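Local coordinates for protein spherulin 3A (Physarum polycephalum, PDB 1HDF) that serves as a calcium-binding structural protein, a single-domain member of the beta/gamma-crystallin family that forms dimers, at residues G8-G13 with S49-P54; A58-D63 with I71-S76; D64-N69 with S93-T98. All blocks are in the same frame, centred on the assembly; numbering follows the deposited sequence.

Interaction 1. Residues G8-G13 with S49-P54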
ATOM      1  N   GLY A   8     -23.108 -12.604   4.179  1.00 21.45           N
ATOM      2  CA  GLY A   8     -22.962 -12.169   5.558  1.00 20.43           C
ATOM      3  C   GLY A   8     -22.672 -10.681   5.665  1.00 19.46           C
ATOM      4  O   GLY A   8     -23.151  -9.875   4.864  1.00 19.01           O
ATOM      5  N   ASN A   9     -21.882 -10.312   6.663  1.00 18.26           N
ATOM      6  CA  ASN A   9     -21.527  -8.917   6.872  1.00 17.53           C
ATOM      7  C   ASN A   9     -20.021  -8.727   6.794  1.00 15.80           C
ATOM      8  O   ASN A   9     -19.255  -9.618   7.151  1.00 15.95           O
ATOM      9  CB  ASN A   9     -22.069  -8.427   8.214  1.00 15.33           C
ATOM     10  CG  ASN A   9     -23.579  -8.366   8.231  1.00 17.02           C
ATOM     11  OD1 ASN A   9     -24.198  -7.861   7.293  1.00 15.04           O
ATOM     12  ND2 ASN A   9     -24.183  -8.876   9.297  1.00 17.51           N
ATOM     13  N   PRO A  10     -19.583  -7.553   6.324  1.00 15.14           N
ATOM     14  CA  PRO A  10     -18.158  -7.246   6.192  1.00 15.45           C
ATOM     15  C   PRO A  10     -17.373  -7.236   7.500  1.00 15.23           C
ATOM     16  O   PRO A  10     -17.895  -6.886   8.558  1.00 15.89           O
ATOM     17  CB  PRO A  10     -18.161  -5.880   5.502  1.00 14.71           C
ATOM     18  CG  PRO A  10     -19.417  -5.243   6.019  1.00 13.35           C
ATOM     19  CD  PRO A  10     -20.415  -6.378   6.001  1.00 14.24           C
ATOM     20  N   ALA A  11     -16.112  -7.641   7.411  1.00 15.53           N
ATOM     21  CA  ALA A  11     -15.215  -7.660   8.559  1.00 15.13           C
ATOM     22  C   ALA A  11     -14.347  -6.413   8.425  1.00 14.46           C
ATOM     23  O   ALA A  11     -14.374  -5.747   7.388  1.00 13.95           O
ATOM     24  CB  ALA A  11     -14.345  -8.915   8.529  1.00 15.03           C
ATOM     25  N   LYS A  12     -13.574  -6.107   9.461  1.00 13.74           N
ATOM     26  CA  LYS A  12     -12.707  -4.934   9.444  1.00 14.31           C
ATOM     27  C   LYS A  12     -11.936  -4.785   8.130  1.00 13.79           C
ATOM     28  O   LYS A  12     -11.266  -5.716   7.681  1.00 13.89           O
ATOM     29  CB  LYS A  12     -11.719  -4.994  10.613  1.00 14.90           C
ATOM     30  CG  LYS A  12     -10.697  -3.865  10.601  1.00 16.73           C
ATOM     31  CD  LYS A  12      -9.745  -3.947  11.781  1.00 16.90           C
ATOM     32  CE  LYS A  12      -8.792  -2.771  11.771  1.00 17.48           C
ATOM     33  NZ  LYS A  12      -7.840  -2.810  12.920  1.00 18.81           N
ATOM     34  N   GLY A  13     -12.041  -3.608   7.519  1.00 13.61           N
ATOM     35  CA  GLY A  13     -11.344  -3.355   6.270  1.00 13.23           C
ATOM     36  C   GLY A  13     -12.078  -3.834   5.029  1.00 12.84           C
ATOM     37  O   GLY A  13     -11.549  -3.756   3.921  1.00 11.88           O
ATOM     38  N   SER A  49     -26.678  -0.328  -2.758  1.00 11.93           N
ATOM     39  CA  SER A  49     -26.656  -0.511  -1.303  1.00 11.63           C
ATOM     40  C   SER A  49     -25.233  -0.835  -0.832  1.00 11.55           C
ATOM     41  O   SER A  49     -24.426  -1.378  -1.588  1.00 12.59           O
ATOM     42  CB  SER A  49     -27.626  -1.620  -0.867  1.00 11.02           C
ATOM     43  OG  SER A  49     -27.253  -2.882  -1.385  1.00 12.15           O
ATOM     44  N   VAL A  50     -24.929  -0.507   0.423  1.00 11.53           N
ATOM     45  CA  VAL A  50     -23.586  -0.725   0.957  1.00  9.22           C
ATOM     46  C   VAL A  50     -23.532  -1.177   2.420  1.00  9.42           C
ATOM     47  O   VAL A  50     -24.425  -0.885   3.207  1.00  9.21           O
ATOM     48  CB  VAL A  50     -22.744   0.578   0.842  1.00  8.44           C
ATOM     49  CG1 VAL A  50     -21.302   0.326   1.283  1.00  7.39           C
ATOM     50  CG2 VAL A  50     -22.794   1.107  -0.577  1.00  8.73           C
ATOM     51  N   LYS A  51     -22.459  -1.885   2.767  1.00  8.52           N
ATOM     52  CA  LYS A  51     -22.219  -2.348   4.125  1.00  8.23           C
ATOM     53  C   LYS A  51     -20.750  -2.091   4.444  1.00  8.50           C
ATOM     54  O   LYS A  51     -19.865  -2.489   3.685  1.00 10.73           O
ATOM     55  CB  LYS A  51     -22.509  -3.842   4.255  1.00  7.76           C
ATOM     56  CG  LYS A  51     -23.974  -4.214   4.293  1.00  7.31           C
ATOM     57  CD  LYS A  51     -24.119  -5.710   4.491  1.00  6.03           C
ATOM     58  CE  LYS A  51     -25.553  -6.105   4.842  1.00  6.40           C
ATOM     59  NZ  LYS A  51     -25.684  -7.588   5.017  1.00  5.10           N
ATOM     60  N   VAL A  52     -20.487  -1.426   5.563  1.00  8.21           N
ATOM     61  CA  VAL A  52     -19.113  -1.131   5.964  1.00  8.91           C
ATOM     62  C   VAL A  52     -18.785  -1.872   7.259  1.00 10.21           C
ATOM     63  O   VAL A  52     -19.550  -1.826   8.235  1.00  9.42           O
ATOM     64  CB  VAL A  52     -18.889   0.393   6.165  1.00  8.35           C
ATOM     65  CG1 VAL A  52     -17.396   0.682   6.310  1.00 10.35           C
ATOM     66  CG2 VAL A  52     -19.457   1.174   4.983  1.00  8.48           C
ATOM     67  N   GLY A  53     -17.641  -2.553   7.262  1.00 10.86           N
ATOM     68  CA  GLY A  53     -17.242  -3.322   8.425  1.00 11.02           C
ATOM     69  C   GLY A  53     -16.820  -2.511   9.633  1.00 12.06           C
ATOM     70  O   GLY A  53     -16.726  -1.284   9.563  1.00 11.48           O
ATOM     71  N   PRO A  54     -16.563  -3.179  10.770  1.00 13.25           N
ATOM     72  CA  PRO A  54     -16.144  -2.488  11.996  1.00 14.48           C
ATOM     73  C   PRO A  54     -14.803  -1.783  11.805  1.00 15.59           C
ATOM     74  O   PRO A  54     -14.034  -2.135  10.901  1.00 14.88           O
ATOM     75  CB  PRO A  54     -16.075  -3.618  13.031  1.00 14.26           C
ATOM     76  CG  PRO A  54     -15.757  -4.831  12.197  1.00 14.18           C
ATOM     77  CD  PRO A  54     -16.662  -4.634  10.995  1.00 13.43           C
TER

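Interaction 2. Residues A58-D63 with I71-S76. With CA (calcium ion), chain D.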
ATOM      1  N   ALA A  58     -15.530   4.401   4.936  1.00 13.31           N
ATOM      2  CA  ALA A  58     -15.611   4.252   3.498  1.00 12.99           C
ATOM      3  C   ALA A  58     -16.002   5.585   2.879  1.00 12.62           C
ATOM      4  O   ALA A  58     -16.909   6.263   3.359  1.00 12.96           O
ATOM      5  CB  ALA A  58     -16.627   3.192   3.141  1.00 13.77           C
ATOM      6  N   PHE A  59     -15.298   5.965   1.822  1.00 11.46           N
ATOM      7  CA  PHE A  59     -15.585   7.206   1.121  1.00 11.38           C
ATOM      8  C   PHE A  59     -15.922   6.871  -0.333  1.00 11.93           C
ATOM      9  O   PHE A  59     -15.073   6.399  -1.094  1.00 11.90           O
ATOM     10  CB  PHE A  59     -14.381   8.148   1.201  1.00 11.97           C
ATOM     11  CG  PHE A  59     -13.998   8.529   2.612  1.00 11.50           C
ATOM     12  CD1 PHE A  59     -13.249   7.665   3.404  1.00 11.11           C
ATOM     13  CD2 PHE A  59     -14.415   9.738   3.156  1.00 10.86           C
ATOM     14  CE1 PHE A  59     -12.918   8.002   4.725  1.00 10.73           C
ATOM     15  CE2 PHE A  59     -14.090  10.083   4.471  1.00 11.44           C
ATOM     16  CZ  PHE A  59     -13.340   9.209   5.255  1.00 10.28           C
ATOM     17  N   ILE A  60     -17.173   7.101  -0.708  1.00 12.76           N
ATOM     18  CA  ILE A  60     -17.633   6.813  -2.061  1.00 12.55           C
ATOM     19  C   ILE A  60     -17.726   8.100  -2.884  1.00 12.97           C
ATOM     20  O   ILE A  60     -18.283   9.094  -2.430  1.00 12.97           O
ATOM     21  CB  ILE A  60     -19.003   6.109  -2.013  1.00 12.78           C
ATOM     22  CG1 ILE A  60     -19.983   6.941  -1.179  1.00 12.15           C
ATOM     23  CG2 ILE A  60     -18.847   4.718  -1.415  1.00  7.39           C
ATOM     24  CD1 ILE A  60     -21.381   6.363  -1.123  1.00 16.70           C
ATOM     25  N   PHE A  61     -17.175   8.067  -4.095  1.00 13.74           N
ATOM     26  CA  PHE A  61     -17.157   9.231  -4.980  1.00 13.36           C
ATOM     27  C   PHE A  61     -17.972   9.039  -6.243  1.00 14.29           C
ATOM     28  O   PHE A  61     -18.019   7.940  -6.804  1.00 13.94           O
ATOM     29  CB  PHE A  61     -15.714   9.567  -5.357  1.00 11.38           C
ATOM     30  CG  PHE A  61     -14.848   9.828  -4.175  1.00 11.75           C
ATOM     31  CD1 PHE A  61     -14.462   8.779  -3.339  1.00 10.31           C
ATOM     32  CD2 PHE A  61     -14.499  11.131  -3.831  1.00  9.78           C
ATOM     33  CE1 PHE A  61     -13.750   9.025  -2.181  1.00  9.93           C
ATOM     34  CE2 PHE A  61     -13.787  11.388  -2.672  1.00  9.37           C
ATOM     35  CZ  PHE A  61     -13.412  10.337  -1.843  1.00 10.45           C
ATOM     36  N   LYS A  62     -18.596  10.118  -6.706  1.00 14.52           N
ATOM     37  CA  LYS A  62     -19.416  10.035  -7.900  1.00 15.86           C
ATOM     38  C   LYS A  62     -18.578   9.776  -9.134  1.00 16.93           C
ATOM     39  O   LYS A  62     -19.024   9.097 -10.053  1.00 17.75           O
ATOM     40  CB  LYS A  62     -20.218  11.317  -8.094  1.00 16.81           C
ATOM     41  CG  LYS A  62     -21.172  11.246  -9.272  1.00 17.53           C
ATOM     42  CD  LYS A  62     -22.303  12.241  -9.115  1.00 19.79           C
ATOM     43  CE  LYS A  62     -23.438  11.922 -10.068  1.00 20.61           C
ATOM     44  NZ  LYS A  62     -24.558  12.889  -9.928  1.00 22.85           N
ATOM     45  N   ASP A  63     -17.366  10.319  -9.156  1.00 16.38           N
ATOM     46  CA  ASP A  63     -16.477  10.139 -10.292  1.00 16.41           C
ATOM     47  C   ASP A  63     -15.273   9.282  -9.929  1.00 16.07           C
ATOM     48  O   ASP A  63     -15.069   8.928  -8.771  1.00 15.65           O
ATOM     49  CB  ASP A  63     -15.993  11.497 -10.815  1.00 16.34           C
ATOM     50  CG  ASP A  63     -17.136  12.402 -11.234  1.00 17.60           C
ATOM     51  OD1 ASP A  63     -18.170  11.874 -11.689  1.00 18.30           O
ATOM     52  OD2 ASP A  63     -16.999  13.638 -11.126  1.00 18.74           O
ATOM     53  N   ILE A  71     -19.406  11.089  -0.010  1.00 13.93           N
ATOM     54  CA  ILE A  71     -19.838  11.062   1.383  1.00 12.45           C
ATOM     55  C   ILE A  71     -19.035  10.034   2.171  1.00 10.92           C
ATOM     56  O   ILE A  71     -18.511   9.065   1.610  1.00 10.05           O
ATOM     57  CB  ILE A  71     -21.336  10.692   1.541  1.00 14.04           C
ATOM     58  CG1 ILE A  71     -21.582   9.273   1.025  1.00 14.62           C
ATOM     59  CG2 ILE A  71     -22.218  11.723   0.823  1.00 14.32           C
ATOM     60  CD1 ILE A  71     -22.930   8.702   1.422  1.00 16.70           C
ATOM     61  N   ARG A  72     -18.947  10.255   3.476  1.00  8.98           N
ATOM     62  CA  ARG A  72     -18.237   9.346   4.356  1.00  8.38           C
ATOM     63  C   ARG A  72     -19.194   8.317   4.954  1.00  8.39           C
ATOM     64  O   ARG A  72     -20.288   8.664   5.410  1.00  8.44           O
ATOM     65  CB  ARG A  72     -17.566  10.135   5.483  1.00  7.75           C
ATOM     66  CG  ARG A  72     -17.072   9.276   6.638  1.00  9.16           C
ATOM     67  CD  ARG A  72     -16.413  10.142   7.702  1.00 10.39           C
ATOM     68  NE  ARG A  72     -17.302  11.211   8.139  1.00 10.77           N
ATOM     69  CZ  ARG A  72     -16.899  12.298   8.783  1.00 11.42           C
ATOM     70  NH1 ARG A  72     -15.613  12.459   9.070  1.00 12.59           N
ATOM     71  NH2 ARG A  72     -17.778  13.233   9.124  1.00 10.68           N
ATOM     72  N   LEU A  73     -18.792   7.049   4.940  1.00  7.88           N
ATOM     73  CA  LEU A  73     -19.619   5.995   5.526  1.00  8.91           C
ATOM     74  C   LEU A  73     -18.931   5.524   6.801  1.00  9.48           C
ATOM     75  O   LEU A  73     -17.748   5.193   6.789  1.00 11.34           O
ATOM     76  CB  LEU A  73     -19.818   4.832   4.543  1.00  6.86           C
ATOM     77  CG  LEU A  73     -20.630   5.198   3.296  1.00  8.23           C
ATOM     78  CD1 LEU A  73     -20.986   3.926   2.531  1.00  7.10           C
ATOM     79  CD2 LEU A  73     -21.911   5.965   3.698  1.00  6.60           C
ATOM     80  N   GLU A  74     -19.680   5.518   7.895  1.00 10.42           N
ATOM     81  CA  GLU A  74     -19.169   5.133   9.207  1.00 12.11           C
ATOM     82  C   GLU A  74     -19.004   3.628   9.381  1.00 12.49           C
ATOM     83  O   GLU A  74     -19.669   2.842   8.717  1.00 13.52           O
ATOM     84  CB  GLU A  74     -20.122   5.646  10.290  1.00 13.00           C
ATOM     85  CG  GLU A  74     -20.353   7.141  10.254  1.00 15.21           C
ATOM     86  CD  GLU A  74     -19.080   7.910  10.518  1.00 16.20           C
ATOM     87  OE1 GLU A  74     -18.356   7.546  11.454  1.00 18.31           O
ATOM     88  OE2 GLU A  74     -18.792   8.884   9.807  1.00 15.73           O
ATOM     89  N   GLU A  75     -18.126   3.235  10.296  1.00 12.74           N
ATOM     90  CA  GLU A  75     -17.894   1.822  10.577  1.00 12.80           C
ATOM     91  C   GLU A  75     -19.203   1.135  10.928  1.00 12.63           C
ATOM     92  O   GLU A  75     -20.127   1.767  11.436  1.00 12.28           O
ATOM     93  CB  GLU A  75     -16.928   1.663  11.755  1.00 12.48           C
ATOM     94  CG  GLU A  75     -17.355   2.412  13.012  1.00 14.70           C
ATOM     95  CD  GLU A  75     -16.797   3.829  13.075  1.00 15.23           C
ATOM     96  OE1 GLU A  75     -16.638   4.455  12.010  1.00 16.49           O
ATOM     97  OE2 GLU A  75     -16.526   4.321  14.194  1.00 16.17           O
ATOM     98  N   SER A  76     -19.265  -0.165  10.657  1.00 13.70           N
ATOM     99  CA  SER A  76     -20.434  -0.984  10.961  1.00 12.81           C
ATOM    100  C   SER A  76     -21.740  -0.313  10.558  1.00 12.62           C
ATOM    101  O   SER A  76     -22.702  -0.294  11.325  1.00 12.19           O
ATOM    102  CB  SER A  76     -20.464  -1.307  12.459  1.00 14.00           C
ATOM    103  OG  SER A  76     -19.242  -1.884  12.898  1.00 14.96           O
TER
HETATM  104 CA    CA D1102     -20.094   7.952 -11.823  1.00 24.82          CA
HETATM  105  O   HOH W   1     -18.850   9.911 -13.272  1.00 27.04           O
HETATM  106  O   HOH W   2     -19.473   7.709 -14.372  1.00  3.17           O
HETATM  107  O   HOH W   3     -22.288   9.555 -12.402  1.00 21.03           O

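Interaction 3. Residues D64-N69 with S93-T98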
ATOM      1  N   ASP A  64     -14.480   8.948 -10.937  1.00 15.98           N
ATOM      2  CA  ASP A  64     -13.281   8.152 -10.739  1.00 17.64           C
ATOM      3  C   ASP A  64     -12.205   9.044 -10.124  1.00 17.46           C
ATOM      4  O   ASP A  64     -12.337  10.271 -10.103  1.00 16.11           O
ATOM      5  CB  ASP A  64     -12.773   7.641 -12.082  1.00 18.63           C
ATOM      6  CG  ASP A  64     -12.342   8.771 -12.994  1.00 19.63           C
ATOM      7  OD1 ASP A  64     -13.212   9.575 -13.377  1.00 20.59           O
ATOM      8  OD2 ASP A  64     -11.138   8.869 -13.319  1.00 21.51           O
ATOM      9  N   ARG A  65     -11.140   8.416  -9.635  1.00 17.65           N
ATOM     10  CA  ARG A  65     -10.016   9.135  -9.044  1.00 17.35           C
ATOM     11  C   ARG A  65     -10.394  10.081  -7.909  1.00 16.81           C
ATOM     12  O   ARG A  65      -9.763  11.118  -7.704  1.00 16.17           O
ATOM     13  CB  ARG A  65      -9.260   9.877 -10.144  1.00 17.76           C
ATOM     14  CG  ARG A  65      -8.632   8.913 -11.135  1.00 17.54           C
ATOM     15  CD  ARG A  65      -7.996   9.609 -12.320  1.00 18.80           C
ATOM     16  NE  ARG A  65      -7.263   8.658 -13.152  1.00 18.83           N
ATOM     17  CZ  ARG A  65      -7.818   7.624 -13.781  1.00 21.46           C
ATOM     18  NH1 ARG A  65      -9.123   7.402 -13.679  1.00 20.83           N
ATOM     19  NH2 ARG A  65      -7.065   6.801 -14.503  1.00 20.33           N
ATOM     20  N   PHE A  66     -11.442   9.711  -7.183  1.00 17.19           N
ATOM     21  CA  PHE A  66     -11.895  10.478  -6.025  1.00 17.45           C
ATOM     22  C   PHE A  66     -12.342  11.915  -6.294  1.00 17.83           C
ATOM     23  O   PHE A  66     -12.103  12.800  -5.479  1.00 18.95           O
ATOM     24  CB  PHE A  66     -10.785  10.457  -4.969  1.00 15.67           C
ATOM     25  CG  PHE A  66     -10.026   9.157  -4.932  1.00 14.60           C
ATOM     26  CD1 PHE A  66     -10.675   7.961  -4.645  1.00 14.49           C
ATOM     27  CD2 PHE A  66      -8.669   9.121  -5.227  1.00 13.48           C
ATOM     28  CE1 PHE A  66      -9.983   6.745  -4.657  1.00 12.98           C
ATOM     29  CE2 PHE A  66      -7.971   7.915  -5.241  1.00 12.94           C
ATOM     30  CZ  PHE A  66      -8.631   6.725  -4.955  1.00 12.92           C
ATOM     31  N   ASN A  67     -12.997  12.136  -7.429  1.00 17.66           N
ATOM     32  CA  ASN A  67     -13.501  13.462  -7.787  1.00 18.78           C
ATOM     33  C   ASN A  67     -15.024  13.467  -7.720  1.00 19.19           C
ATOM     34  O   ASN A  67     -15.646  12.411  -7.635  1.00 20.22           O
ATOM     35  CB  ASN A  67     -13.067  13.847  -9.206  1.00 18.68           C
ATOM     36  CG  ASN A  67     -11.561  13.905  -9.356  1.00 19.73           C
ATOM     37  OD1 ASN A  67     -10.881  14.593  -8.597  1.00 18.13           O
ATOM     38  ND2 ASN A  67     -11.031  13.185 -10.341  1.00 19.52           N
ATOM     39  N   GLY A  68     -15.615  14.657  -7.764  1.00 18.81           N
ATOM     40  CA  GLY A  68     -17.062  14.768  -7.715  1.00 20.07           C
ATOM     41  C   GLY A  68     -17.631  14.649  -6.312  1.00 19.91           C
ATOM     42  O   GLY A  68     -16.884  14.498  -5.346  1.00 20.06           O
ATOM     43  N   ASN A  69     -18.955  14.725  -6.203  1.00 19.59           N
ATOM     44  CA  ASN A  69     -19.633  14.620  -4.916  1.00 19.65           C
ATOM     45  C   ASN A  69     -19.296  13.296  -4.236  1.00 18.49           C
ATOM     46  O   ASN A  69     -19.068  12.282  -4.898  1.00 16.25           O
ATOM     47  CB  ASN A  69     -21.149  14.730  -5.103  1.00 21.78           C
ATOM     48  CG  ASN A  69     -21.916  14.464  -3.817  1.00 24.98           C
ATOM     49  OD1 ASN A  69     -21.653  15.090  -2.788  1.00 27.45           O
ATOM     50  ND2 ASN A  69     -22.871  13.534  -3.869  1.00 26.12           N
ATOM     51  N   SER A  93     -15.503   5.489  -7.706  1.00 16.29           N
ATOM     52  CA  SER A  93     -14.244   5.309  -6.984  1.00 14.91           C
ATOM     53  C   SER A  93     -14.566   5.243  -5.492  1.00 14.34           C
ATOM     54  O   SER A  93     -15.637   5.666  -5.061  1.00 14.56           O
ATOM     55  CB  SER A  93     -13.243   6.444  -7.281  1.00 13.47           C
ATOM     56  OG  SER A  93     -13.701   7.711  -6.853  1.00 13.94           O
HETATM   57  N   MSE A  94     -13.647   4.706  -4.705  1.00 13.41           N
HETATM   58  CA  MSE A  94     -13.897   4.581  -3.287  1.00 13.03           C
HETATM   59  C   MSE A  94     -12.613   4.356  -2.506  1.00 12.31           C
HETATM   60  O   MSE A  94     -11.676   3.743  -3.008  1.00 12.12           O
HETATM   61  CB  MSE A  94     -14.878   3.422  -3.054  1.00 14.22           C
HETATM   62  CG  MSE A  94     -15.169   3.101  -1.596  1.00 15.57           C
HETATM   63 SE   MSE A  94     -16.596   1.796  -1.362  1.00 20.41          SE
HETATM   64  CE  MSE A  94     -15.589   0.194  -1.711  1.00 13.43           C
ATOM     65  N   ILE A  95     -12.583   4.883  -1.286  1.00 11.99           N
ATOM     66  CA  ILE A  95     -11.448   4.738  -0.377  1.00 11.02           C
ATOM     67  C   ILE A  95     -11.922   3.973   0.858  1.00 11.49           C
ATOM     68  O   ILE A  95     -12.941   4.323   1.466  1.00 11.39           O
ATOM     69  CB  ILE A  95     -10.899   6.116   0.092  1.00 10.40           C
ATOM     70  CG1 ILE A  95     -10.157   6.806  -1.055  1.00 11.13           C
ATOM     71  CG2 ILE A  95      -9.957   5.928   1.267  1.00  9.87           C
ATOM     72  CD1 ILE A  95      -9.669   8.199  -0.730  1.00 16.70           C
ATOM     73  N   VAL A  96     -11.200   2.918   1.210  1.00 10.65           N
ATOM     74  CA  VAL A  96     -11.539   2.124   2.385  1.00 10.19           C
ATOM     75  C   VAL A  96     -10.379   2.281   3.355  1.00 11.10           C
ATOM     76  O   VAL A  96      -9.255   1.873   3.057  1.00 10.62           O
ATOM     77  CB  VAL A  96     -11.710   0.628   2.040  1.00 10.49           C
ATOM     78  CG1 VAL A  96     -12.050  -0.152   3.299  1.00 10.39           C
ATOM     79  CG2 VAL A  96     -12.805   0.446   0.988  1.00  9.97           C
ATOM     80  N   ALA A  97     -10.649   2.887   4.506  1.00 11.07           N
ATOM     81  CA  ALA A  97      -9.609   3.117   5.502  1.00 11.27           C
ATOM     82  C   ALA A  97      -9.982   2.547   6.861  1.00 12.34           C
ATOM     83  O   ALA A  97     -11.131   2.644   7.296  1.00 13.43           O
ATOM     84  CB  ALA A  97      -9.326   4.610   5.616  1.00 10.58           C
ATOM     85  N   THR A  98      -9.000   1.956   7.533  1.00 13.24           N
ATOM     86  CA  THR A  98      -9.226   1.353   8.841  1.00 14.19           C
ATOM     87  C   THR A  98      -8.446   2.037   9.953  1.00 15.43           C
ATOM     88  O   THR A  98      -7.545   2.837   9.707  1.00 14.15           O
ATOM     89  CB  THR A  98      -8.822  -0.125   8.851  1.00 14.70           C
ATOM     90  OG1 THR A  98      -7.391  -0.232   8.784  1.00 14.20           O
ATOM     91  CG2 THR A  98      -9.447  -0.854   7.662  1.00 14.49           C
TER

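Interaction 1. Residues G8-G13 with S49-P54
Residues 8-13, irregular and covering the end of the N-terminal arm, run past the end of strand 49-52 with end-to-end directions 59° apart, and the backbones come nearest where the CA atoms of P10 and G53 lie 4.6 Å from each other. The strand pairs with 15-18 and 77-79 in the five-stranded sheet of the beta/gamma-crystallin domain, and the arm lies on its end, P10 also packing on F16. No backbone-to-backbone hydrogen bond joins the segments; farther along, CA of K12 makes a CH...O contact with P54 O. G53 has a steric reason to be glycine, since a beta carbon there would point at the arm and collide with the carbonyl O of A11. P10 sends in the outer part of its ring: CG sits 3.5 Å from the backbone N of G53, and CD rests against CB of K51 at 3.7 Å. The ring of P54, next in the chain, also meets the arm, its CD 3.5 Å from the carbonyl O of P10. K51 crosses P10 at about a right angle. Its CG is anti to the carbonyl carbon (chi1 -75°) and the chain is extended from there on, which carries NZ up to the arm. NZ gives a short hydrogen bond of 2.7 Å to OD1 of N9, nearly along the C=O axis at 162°, and a weak one to the carbonyl O of G8. Within this contact an ammonium on two neutral oxygens thus adds to proline packing, and its charge probably gains from a cation-pi contact with F23.

Interaction 2. Residues A58-D63 with I71-S76
The ring of F59 and the side chain of R72 run alongside each other in the same direction, with the ring and guanidinium planes 53° apart. CB of R72 meets CE2 of F59 at 3.6 Å, approaching obliquely to the ring, and CG and CD continue along CE2 and CZ. With CG anti to the backbone N (chi1 166°) and a bend at chi3, the arginine leads its head away from the phenylalanine. NE there faces OE2 of E74 at 3.2 Å, a charge pairing without a directed N-H because the oxygen is far from the plane of the guanidinium, while NH1 donates to the carbonyl O of G68 of the second subunit. Strands 56-61 and 70-73 form a beta hairpin of the second Greek key motif, antiparallel, with 58-61 crossing 71-73 at 148°. A58 and L73 are a hydrogen-bonded pair, in which L73 N reaches A58 O at 2.6 Å, nearly along the C=O axis, and A58 N binds a lone pair of L73 O at 3.0 Å. The two bonds between I60 and I71 are weak. On the face bearing A58, I60, I71 and L73, both isoleucines hold CG1 in the crowded position between N and the carbonyl carbon, and their CG1 atoms touch at 3.6 Å. Beyond the strand, K62 gives its carbonyl O to calcium at 2.4 Å; D45, A90, S92 and three waters also bind the ion, and OD1 of D63 accepts a hydrogen bond of 2.6 Å from one water.

Interaction 3. Residues D64-N69 with S93-T98
F66 starts from a left-handed backbone, and its CB sets the ring on the side of the backbone N, CG being anti to the carbonyl carbon at a chi1 of -35°. From there the side chain turns toward strand 93-98. CD1 passes OG of S93 and CG1 of I95, each at 3.8 Å. CE1 goes farthest into the contact: it touches CG1 of I95 at 3.6 Å and brings the edge of the ring up to the carbonyl O of M94, a selenomethionine. CZ, at the tip, only brushes CG1 of I95. The side chains of I95 and F66 cross at about a right angle, and CD1 of I95 lies over one ring face, 4.2 Å from the centroid and 17° off the normal, a CH-pi contact offset toward the rim. At the base of the side chain, the backbone N of F66 donates to OG of S93 at 3.0 Å with a bent N-H...O angle of 140°. This hydroxyl, in the crowded position, also hydrogen-bonds D63 O: the serine tie typical of the crystallin folded hairpin, whose signature F61, F66 and G68 match. An alanine here in place of F66 would remove the ring that covers I95 and reaches M94 O, and would probably loosen the seating of the loop on strand 93-98. One residue back, NH1 of R65 forms a salt bridge with OD2 of D64 at 2.5 Å; OD2 accepts through its anti lone pair, close to the guanidinium plane of R65. The loop 64-69, the folded-over tip of the second Greek key's hairpin 56-61/70-73, covers S93 to I95 of the strand that pairs with 56-61; Y35 also packs on F66, and F59 of the second subunit on I95.

All three contacts belong to one beta/gamma-crystallin domain. Interaction 1 comes first along the chain and closes before the others open, whereas the segments of interactions 2 and 3 alternate. Interaction 1 involves strand 49-52 of the five-stranded sheet; interactions 2 and 3 share the four-stranded sheet, where strands 56-61 and 93-98 are neighbours. The centres of interactions 2 and 3 lie about 7 Å apart, those of 1 and 2 about 12 Å, and those of 1 and 3 about 17 Å. A probable hydrogen bond from S76 N to G53 O links interactions 1 and 2. Interactions 2 and 3 both touch the second subunit, so the second Greek key contributes both to the dimer contact and, with D45 of the first, to a calcium site.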